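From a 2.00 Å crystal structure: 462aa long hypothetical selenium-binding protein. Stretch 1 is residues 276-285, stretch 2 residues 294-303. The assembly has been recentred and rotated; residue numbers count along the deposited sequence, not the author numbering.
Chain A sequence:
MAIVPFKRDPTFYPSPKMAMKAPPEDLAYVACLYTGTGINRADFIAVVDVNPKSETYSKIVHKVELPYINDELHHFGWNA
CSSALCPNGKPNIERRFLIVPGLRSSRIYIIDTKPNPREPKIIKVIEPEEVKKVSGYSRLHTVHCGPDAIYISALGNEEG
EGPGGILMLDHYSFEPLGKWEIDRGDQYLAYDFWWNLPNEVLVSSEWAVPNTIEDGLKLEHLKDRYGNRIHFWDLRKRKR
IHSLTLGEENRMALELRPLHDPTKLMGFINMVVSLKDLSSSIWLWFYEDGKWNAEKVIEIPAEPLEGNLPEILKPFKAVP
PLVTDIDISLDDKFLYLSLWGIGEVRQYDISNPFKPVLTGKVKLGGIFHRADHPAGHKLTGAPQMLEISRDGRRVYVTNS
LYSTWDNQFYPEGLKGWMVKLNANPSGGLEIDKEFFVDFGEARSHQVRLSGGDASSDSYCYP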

# COMPACT_ATOMS: atom_id res chain seq x y z
N LYS A 276 -20.16 -5.33 -13.36
CA LYS A 276 -21.53 -5.83 -13.33
C LYS A 276 -22.40 -5.15 -12.28
O LYS A 276 -23.54 -4.76 -12.56
N ASP A 277 -21.88 -5.00 -11.07
CA ASP A 277 -22.65 -4.38 -10.00
C ASP A 277 -21.87 -3.46 -9.06
O ASP A 277 -22.35 -3.15 -7.97
N LEU A 278 -20.69 -3.04 -9.48
CA LEU A 278 -19.87 -2.13 -8.67
C LEU A 278 -19.37 -2.69 -7.34
O LEU A 278 -18.92 -1.93 -6.49
N SER A 279 -19.46 -4.00 -7.15
CA SER A 279 -18.99 -4.60 -5.90
C SER A 279 -17.47 -4.72 -5.89
O SER A 279 -16.82 -4.60 -6.93
N SER A 280 -16.92 -4.94 -4.70
CA SER A 280 -15.49 -5.14 -4.53
C SER A 280 -15.36 -6.60 -4.11
O SER A 280 -16.31 -7.18 -3.56
N SER A 281 -14.22 -7.21 -4.39
CA SER A 281 -14.03 -8.59 -4.00
C SER A 281 -12.59 -8.85 -3.61
O SER A 281 -11.67 -8.20 -4.12
N ILE A 282 -12.41 -9.77 -2.68
CA ILE A 282 -11.08 -10.16 -2.22
C ILE A 282 -10.84 -11.55 -2.76
O ILE A 282 -11.71 -12.42 -2.67
N TRP A 283 -9.67 -11.77 -3.33
CA TRP A 283 -9.34 -13.06 -3.90
C TRP A 283 -8.15 -13.70 -3.22
O TRP A 283 -7.18 -13.02 -2.87
N LEU A 284 -8.23 -15.01 -3.03
CA LEU A 284 -7.16 -15.78 -2.41
C LEU A 284 -6.41 -16.52 -3.51
O LEU A 284 -7.00 -17.34 -4.22
N TRP A 285 -5.13 -16.22 -3.68
CA TRP A 285 -4.33 -16.92 -4.67
C TRP A 285 -3.52 -17.93 -3.86
O TRP A 285 -3.05 -17.61 -2.77
N ALA A 294 -6.68 -19.26 -7.84
CA ALA A 294 -7.21 -18.01 -7.30
C ALA A 294 -8.73 -18.14 -7.19
O ALA A 294 -9.41 -18.48 -8.16
N GLU A 295 -9.25 -17.87 -5.99
CA GLU A 295 -10.68 -17.95 -5.73
C GLU A 295 -11.20 -16.73 -4.99
O GLU A 295 -10.50 -16.17 -4.14
N LYS A 296 -12.42 -16.32 -5.31
CA LYS A 296 -13.03 -15.18 -4.65
C LYS A 296 -13.49 -15.64 -3.27
O LYS A 296 -14.26 -16.60 -3.16
N VAL A 297 -13.03 -14.97 -2.22
CA VAL A 297 -13.40 -15.37 -0.87
C VAL A 297 -14.23 -14.33 -0.12
O VAL A 297 -14.85 -14.65 0.90
N ILE A 298 -14.24 -13.10 -0.62
CA ILE A 298 -15.02 -12.03 -0.01
C ILE A 298 -15.60 -11.14 -1.10
O ILE A 298 -14.91 -10.79 -2.06
N GLU A 299 -16.87 -10.78 -0.97
CA GLU A 299 -17.51 -9.91 -1.94
C GLU A 299 -18.36 -8.92 -1.16
O GLU A 299 -19.18 -9.32 -0.33
N ILE A 300 -18.14 -7.64 -1.42
CA ILE A 300 -18.89 -6.59 -0.74
C ILE A 300 -19.70 -5.82 -1.78
O ILE A 300 -19.14 -5.28 -2.73
N PRO A 301 -21.03 -5.79 -1.61
CA PRO A 301 -21.91 -5.08 -2.54
C PRO A 301 -21.96 -3.57 -2.33
O PRO A 301 -21.62 -3.06 -1.25
N ALA A 302 -22.37 -2.85 -3.37
CA ALA A 302 -22.49 -1.40 -3.29
C ALA A 302 -23.73 -1.08 -2.44
O ALA A 302 -24.62 -1.92 -2.31
N GLU A 303 -23.76 0.11 -1.85
CA GLU A 303 -24.89 0.52 -1.02
C GLU A 303 -25.76 1.56 -1.73
O GLU A 303 -25.30 2.66 -2.03

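Side-chain packing between two antiparallel neighbouring strands, residues 280-285 and 294-300, which together with their flanking loops bury 754 Å² (both sides summed). The apolar centre is Ile282, on the sheet face it shares with Ser280, Leu284, Glu295, Ile298 and Ile300. Its chi1 and chi2 are both m, and Ile282 CB lies 3.7 Å from CB of Ile298 (m, t), its partner in a hydrogen-bonded pair. A beta bulge follows: Ile282 O accepts from Val297 N at 2.9 Å and, weakly, from Ile298 N at 3.3 Å, so one carbonyl serves two successive amides and the register shifts by one. The extra residue, Val297 (m), points sideways and touches two residues of the first strand, with CG2 4.2 Å from Ile282 CG2 and CG1 3.8 Å from CB of Leu284 (t, p). Ile300 (m, t) continues the row beyond Ile298, opposite Ser280, whose OG (chi1 m) finds its hydrogen bond elsewhere in the structure.

On the other face, Trp283 (chi1 m, chi2 67°) lays its indole against the second strand. Lys296 CB sits 3.8 Å from the centroid of the Trp283 six-membered ring and only 9° off its normal, a CH-pi contact over the face; Lys296 N lies over a ring face too, 3.4 Å from Trp283 CE3. Ala294 O is at the ring edge, 4.0 Å from Trp283 CZ3, while Ala294 CB just reaches Trp283 CE3 at 4.5 Å. The indole nitrogen is satisfied within its own strand: Trp283 NE1 donates to Ser281 OG (chi1 p) at 2.9 Å. Ser281 CB in turn meets the aliphatic part of Lys296, 3.5 Å from its CD.

From there the contact turns polar. The Lys296 chain (t, t, p, t) leads away at its end, where NZ forms a 2.6 Å salt bridge with OE1 of Glu299 (t, t, chi3 -48°). The other carboxylate oxygen, Glu299 OE2, lies 4.2 Å from Asp277 OD2, a close approach of like charges; water 2 bridges them, donating to Asp277 OD2 at 2.8 Å and to Glu299 OE2 at 2.9 Å. Asp277 (chi1 p) accepts at OD1 from Ser279 OG at 2.9 Å and from Ser279 N at 3.2 Å. Beyond the strand ends, Ala302 points toward the first stretch, its CB 4.2 Å from CB of Leu278 (m, t). Water 1 closes this end, donating to Asp277 O at 2.7 Å and accepting from Ala302 N at 2.8 Å.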

# COMPACT_ATOMS: atom_id res chain seq x y z
CB LYS A 276 -21.55 -7.34 -13.07
CG LYS A 276 -22.96 -7.92 -12.96
CD LYS A 276 -22.97 -9.29 -12.29
CE LYS A 276 -24.39 -9.84 -12.17
NZ LYS A 276 -24.48 -11.09 -11.33
CB ASP A 277 -23.35 -5.47 -9.17
CG ASP A 277 -22.37 -6.47 -8.59
OD1 ASP A 277 -21.14 -6.26 -8.73
OD2 ASP A 277 -22.82 -7.46 -7.98
CB LEU A 278 -20.65 -0.83 -8.38
CG LEU A 278 -21.09 0.07 -9.52
CD1 LEU A 278 -22.04 1.13 -8.99
CD2 LEU A 278 -19.87 0.71 -10.16
CB SER A 279 -19.60 -5.98 -5.71
OG SER A 279 -19.11 -6.88 -6.69
CB SER A 280 -14.92 -4.24 -3.42
OG SER A 280 -14.81 -2.89 -3.86
CB SER A 281 -14.44 -9.53 -5.14
OG SER A 281 -13.82 -9.19 -6.37
CB ILE A 282 -10.99 -10.17 -0.69
CG1 ILE A 282 -11.28 -8.77 -0.14
CG2 ILE A 282 -9.62 -10.66 -0.25
CD1 ILE A 282 -10.43 -7.67 -0.76
CB TRP A 283 -9.05 -12.91 -5.39
CG TRP A 283 -10.25 -12.52 -6.20
CD1 TRP A 283 -10.94 -11.34 -6.16
CD2 TRP A 283 -10.90 -13.32 -7.20
NE1 TRP A 283 -11.98 -11.36 -7.06
CE2 TRP A 283 -11.98 -12.56 -7.71
CE3 TRP A 283 -10.69 -14.61 -7.70
CZ2 TRP A 283 -12.83 -13.05 -8.71
CZ3 TRP A 283 -11.54 -15.10 -8.69
CH2 TRP A 283 -12.60 -14.32 -9.18
CB LEU A 284 -7.75 -16.80 -1.43
CG LEU A 284 -6.80 -17.82 -0.78
CD1 LEU A 284 -5.84 -17.10 0.15
CD2 LEU A 284 -7.61 -18.86 0.01
CB TRP A 285 -3.40 -15.96 -5.44
CG TRP A 285 -2.69 -14.91 -4.61
CD1 TRP A 285 -3.16 -13.67 -4.27
CD2 TRP A 285 -1.36 -14.99 -4.09
NE1 TRP A 285 -2.21 -12.97 -3.57
CE2 TRP A 285 -1.09 -13.76 -3.44
CE3 TRP A 285 -0.37 -15.98 -4.10
CZ2 TRP A 285 0.13 -13.49 -2.82
CZ3 TRP A 285 0.85 -15.71 -3.48
CH2 TRP A 285 1.09 -14.47 -2.84
CB ALA A 294 -6.85 -16.85 -8.20
CB GLU A 295 -10.98 -19.21 -4.91
CG GLU A 295 -11.10 -20.48 -5.72
CD GLU A 295 -11.04 -21.72 -4.86
OE1 GLU A 295 -11.47 -21.65 -3.68
OE2 GLU A 295 -10.57 -22.77 -5.36
CB LYS A 296 -14.21 -14.65 -5.46
CG LYS A 296 -14.90 -13.44 -4.85
CD LYS A 296 -15.80 -12.71 -5.85
CE LYS A 296 -16.94 -13.57 -6.37
NZ LYS A 296 -17.84 -12.79 -7.28
CB VAL A 297 -12.15 -15.72 -0.03
CG1 VAL A 297 -11.50 -16.97 -0.61
CG2 VAL A 297 -11.16 -14.56 -0.04
CB ILE A 298 -14.16 -11.11 0.90
CG1 ILE A 298 -13.59 -11.88 2.08
CG2 ILE A 298 -15.02 -9.96 1.41
CD1 ILE A 298 -12.61 -11.07 2.91
CB GLU A 299 -18.38 -10.70 -2.92
CG GLU A 299 -18.93 -9.84 -4.06
CD GLU A 299 -19.79 -10.63 -5.04
OE1 GLU A 299 -19.36 -11.71 -5.49
OE2 GLU A 299 -20.90 -10.16 -5.38
CB ILE A 300 -17.93 -5.62 -0.01
CG1 ILE A 300 -17.12 -6.40 1.03
CG2 ILE A 300 -18.74 -4.51 0.67
CD1 ILE A 300 -16.05 -5.58 1.72
CB PRO A 301 -23.26 -5.73 -2.29
CG PRO A 301 -23.22 -5.95 -0.81
CD PRO A 301 -21.82 -6.53 -0.62
CB ALA A 302 -22.65 -0.82 -4.69
CB GLU A 303 -24.41 1.11 0.31
CG GLU A 303 -23.97 0.10 1.35
CD GLU A 303 -25.13 -0.67 1.97
OE1 GLU A 303 -26.29 -0.31 1.70
OE2 GLU A 303 -24.87 -1.62 2.74
O HOH W 1 -22.91 -4.44 -5.66
O HOH W 2 -22.48 -7.79 -5.23